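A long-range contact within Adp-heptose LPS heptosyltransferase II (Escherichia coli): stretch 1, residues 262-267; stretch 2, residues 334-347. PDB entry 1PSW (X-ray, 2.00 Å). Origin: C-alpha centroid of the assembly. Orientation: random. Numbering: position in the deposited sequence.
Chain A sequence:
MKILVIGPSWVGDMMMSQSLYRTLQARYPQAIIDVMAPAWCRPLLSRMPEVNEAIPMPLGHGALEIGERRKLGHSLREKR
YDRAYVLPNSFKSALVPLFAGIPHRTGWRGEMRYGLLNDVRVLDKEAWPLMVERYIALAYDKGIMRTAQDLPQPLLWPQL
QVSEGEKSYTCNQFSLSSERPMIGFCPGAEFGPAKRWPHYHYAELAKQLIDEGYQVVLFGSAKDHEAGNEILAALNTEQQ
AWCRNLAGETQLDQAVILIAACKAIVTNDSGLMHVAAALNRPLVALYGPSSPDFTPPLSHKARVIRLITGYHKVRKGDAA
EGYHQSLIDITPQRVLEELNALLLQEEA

Stretch 1, residues 262-267: CKAIVT
Stretch 2, residues 334-347: RVLEELNALLLQEE

A short strand packs against a helix. The touching residues are at least 69 apart in sequence. Residues 334-347 are helical throughout, with phi/psi near -65/-42 and backbone hydrogen bonds such as Leu-339 N to Val-335 O (2.9 Å) and Leu-343 N to Leu-339 O (2.9 Å). In stretch 1, Ile-265 and Val-266 are extended, at -131/142 and -123/129. Ala-264 is also extended (-164/163), while Lys-263 turns at -72/-28. The strand and helix axes run nearly antiparallel, at 155°, and approach to 9.5 Å. The nearest CA atoms are those of Ala-264 and Leu-343, 6.8 Å apart.

Lys-263, Val-266 and Leu-339 have the most surface covered. Strand alternation points CA-to-CB of Ala-264 and Val-266 toward the helix and that of Ile-265 away. The CA-to-CB bond of Leu-339 points toward the strand; chi1 is t (-164°) and chi2 p (61°). Leu-339 touches both inward residues. Leu-339 CD1 lies 3.6 Å from Ala-264 CB, and Leu-339 CD2 lies 3.9 Å from Val-266 CG2. Val-266 (chi1 t) also meets Val-335 (chi1 t), one turn before Leu-339, with 4.1 Å between Val-266 CG1 and Val-335 CG1. These buried apolar contacts are van der Waals packing. The small side chain of Ala-264 also meets the next turn, where Leu-343 CD2 is 3.7 Å from Ala-264 CB. CA-to-CB of Leu-343 points sideways, but its m,t rotamer brings its end nearer.

Lys-263 is exposed. Lys-263 CB lies 3.6 Å from Leu-343 CD2; the end of the side chain (m, m, t, t) leads away. Glu-346, with chi1 and chi2 both t and chi3 45°, also reaches Lys-263. Glu-346 OE1 is 2.6 Å from Lys-263 O. Two oxygens this close suggest a protonated acid, but the geometry does not settle it. Glu-346 OE2 is hydrogen-bonded elsewhere in the structure. The two stretches bury 312 Å² in total.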

# COMPACT_ATOMS: atom_id res chain seq x y z
N CYS A 262 -2.14 14.10 -7.82
CA CYS A 262 -3.50 13.96 -8.35
C CYS A 262 -4.55 14.60 -7.47
O CYS A 262 -4.44 14.55 -6.25
CB CYS A 262 -3.87 12.49 -8.49
SG CYS A 262 -2.93 11.58 -9.76
N LYS A 263 -5.59 15.15 -8.09
CA LYS A 263 -6.68 15.78 -7.33
C LYS A 263 -7.53 14.72 -6.63
O LYS A 263 -8.16 15.00 -5.60
CB LYS A 263 -7.56 16.60 -8.27
CG LYS A 263 -6.83 17.72 -8.99
CD LYS A 263 -6.41 18.82 -8.04
CE LYS A 263 -5.67 19.92 -8.77
NZ LYS A 263 -5.41 21.08 -7.88
N ALA A 264 -7.56 13.52 -7.21
CA ALA A 264 -8.31 12.40 -6.65
C ALA A 264 -7.84 11.12 -7.30
O ALA A 264 -7.20 11.14 -8.35
CB ALA A 264 -9.81 12.58 -6.89
N ILE A 265 -8.17 10.00 -6.67
CA ILE A 265 -7.78 8.68 -7.14
C ILE A 265 -8.98 7.76 -7.16
O ILE A 265 -9.85 7.84 -6.30
CB ILE A 265 -6.72 8.04 -6.20
CG1 ILE A 265 -5.48 8.95 -6.11
CG2 ILE A 265 -6.36 6.65 -6.68
CD1 ILE A 265 -4.73 9.12 -7.42
N VAL A 266 -9.06 6.90 -8.18
CA VAL A 266 -10.13 5.91 -8.28
C VAL A 266 -9.37 4.60 -8.35
O VAL A 266 -8.45 4.46 -9.17
CB VAL A 266 -10.96 6.08 -9.57
CG1 VAL A 266 -12.06 5.03 -9.63
CG2 VAL A 266 -11.56 7.47 -9.62
N THR A 267 -9.72 3.64 -7.50
CA THR A 267 -9.00 2.38 -7.48
C THR A 267 -9.84 1.21 -6.97
O THR A 267 -10.89 1.40 -6.36
CB THR A 267 -7.78 2.49 -6.55
OG1 THR A 267 -7.08 1.24 -6.51
CG2 THR A 267 -8.23 2.83 -5.14
N ARG A 334 -22.21 6.44 -11.20
CA ARG A 334 -22.25 6.41 -9.74
C ARG A 334 -20.90 6.87 -9.19
O ARG A 334 -20.83 7.70 -8.28
CB ARG A 334 -22.55 4.99 -9.24
CG ARG A 334 -22.51 4.82 -7.73
CD ARG A 334 -22.62 3.35 -7.34
NE ARG A 334 -23.94 2.78 -7.64
CZ ARG A 334 -24.97 2.77 -6.79
NH1 ARG A 334 -24.83 3.29 -5.58
NH2 ARG A 334 -26.12 2.23 -7.15
N VAL A 335 -19.82 6.34 -9.77
CA VAL A 335 -18.46 6.68 -9.37
C VAL A 335 -18.15 8.15 -9.64
O VAL A 335 -17.56 8.84 -8.81
CB VAL A 335 -17.43 5.78 -10.10
CG1 VAL A 335 -16.00 6.17 -9.70
CG2 VAL A 335 -17.68 4.32 -9.74
N LEU A 336 -18.56 8.63 -10.81
CA LEU A 336 -18.33 10.02 -11.18
C LEU A 336 -18.97 10.98 -10.19
O LEU A 336 -18.37 11.99 -9.82
CB LEU A 336 -18.87 10.29 -12.59
CG LEU A 336 -18.76 11.73 -13.09
CD1 LEU A 336 -17.29 12.14 -13.17
CD2 LEU A 336 -19.43 11.84 -14.45
N GLU A 337 -20.18 10.66 -9.76
CA GLU A 337 -20.90 11.49 -8.80
C GLU A 337 -20.19 11.55 -7.46
O GLU A 337 -20.11 12.61 -6.83
CB GLU A 337 -22.31 10.95 -8.60
CG GLU A 337 -23.30 11.39 -9.66
CD GLU A 337 -24.66 10.73 -9.52
OE1 GLU A 337 -25.14 10.62 -8.37
OE2 GLU A 337 -25.25 10.35 -10.55
N GLU A 338 -19.68 10.41 -7.01
CA GLU A 338 -18.95 10.35 -5.74
C GLU A 338 -17.64 11.13 -5.87
O GLU A 338 -17.21 11.81 -4.94
CB GLU A 338 -18.65 8.90 -5.37
CG GLU A 338 -17.92 8.74 -4.05
CD GLU A 338 -18.83 8.96 -2.86
OE1 GLU A 338 -19.79 8.18 -2.71
OE2 GLU A 338 -18.59 9.91 -2.09
N LEU A 339 -17.01 11.00 -7.03
CA LEU A 339 -15.74 11.67 -7.30
C LEU A 339 -15.90 13.19 -7.35
O LEU A 339 -15.16 13.91 -6.67
CB LEU A 339 -15.15 11.14 -8.61
CG LEU A 339 -13.67 11.41 -8.88
CD1 LEU A 339 -12.81 10.75 -7.81
CD2 LEU A 339 -13.29 10.85 -10.26
N ASN A 340 -16.85 13.70 -8.12
CA ASN A 340 -17.04 15.14 -8.20
C ASN A 340 -17.31 15.77 -6.83
O ASN A 340 -16.93 16.91 -6.58
CB ASN A 340 -18.18 15.50 -9.17
CG ASN A 340 -17.81 15.26 -10.62
OD1 ASN A 340 -16.69 15.52 -11.03
ND2 ASN A 340 -18.77 14.77 -11.39
N ALA A 341 -17.96 15.01 -5.95
CA ALA A 341 -18.28 15.52 -4.61
C ALA A 341 -17.01 15.74 -3.80
O ALA A 341 -16.83 16.78 -3.17
CB ALA A 341 -19.19 14.54 -3.89
N LEU A 342 -16.12 14.75 -3.82
CA LEU A 342 -14.86 14.84 -3.09
C LEU A 342 -13.95 15.90 -3.72
O LEU A 342 -13.18 16.55 -3.03
CB LEU A 342 -14.14 13.49 -3.08
CG LEU A 342 -14.79 12.33 -2.30
CD1 LEU A 342 -14.01 11.04 -2.57
CD2 LEU A 342 -14.80 12.64 -0.81
N LEU A 343 -14.04 16.04 -5.04
CA LEU A 343 -13.23 17.03 -5.73
C LEU A 343 -13.68 18.43 -5.32
O LEU A 343 -12.86 19.33 -5.17
CB LEU A 343 -13.33 16.86 -7.24
CG LEU A 343 -12.53 15.68 -7.82
CD1 LEU A 343 -12.97 15.39 -9.24
CD2 LEU A 343 -11.05 16.00 -7.78
N LEU A 344 -14.98 18.60 -5.11
CA LEU A 344 -15.53 19.89 -4.71
C LEU A 344 -15.04 20.26 -3.30
O LEU A 344 -14.60 21.38 -3.07
CB LEU A 344 -17.06 19.85 -4.72
CG LEU A 344 -17.74 21.13 -4.21
CD1 LEU A 344 -17.60 22.24 -5.26
CD2 LEU A 344 -19.21 20.86 -3.92
N GLN A 345 -15.13 19.30 -2.39
CA GLN A 345 -14.70 19.48 -1.00
C GLN A 345 -13.26 19.98 -0.96
O GLN A 345 -12.92 20.89 -0.20
CB GLN A 345 -14.78 18.15 -0.25
CG GLN A 345 -14.37 18.23 1.23
CD GLN A 345 -13.91 16.88 1.79
OE1 GLN A 345 -14.45 15.83 1.43
NE2 GLN A 345 -12.94 16.91 2.69
N GLU A 346 -12.42 19.36 -1.77
CA GLU A 346 -11.01 19.73 -1.83
C GLU A 346 -10.81 21.17 -2.30
O GLU A 346 -9.94 21.88 -1.79
CB GLU A 346 -10.27 18.75 -2.75
CG GLU A 346 -8.81 19.10 -3.01
CD GLU A 346 -8.07 17.99 -3.73
OE1 GLU A 346 -8.62 17.43 -4.70
OE2 GLU A 346 -6.92 17.69 -3.33
N GLU A 347 -11.61 21.61 -3.26
CA GLU A 347 -11.50 22.98 -3.76
C GLU A 347 -11.96 23.99 -2.71
O GLU A 347 -11.31 25.00 -2.47
CB GLU A 347 -12.32 23.16 -5.03
CG GLU A 347 -11.93 22.22 -6.16
CD GLU A 347 -12.72 22.47 -7.43
OE1 GLU A 347 -13.97 22.50 -7.36
OE2 GLU A 347 -12.09 22.63 -8.50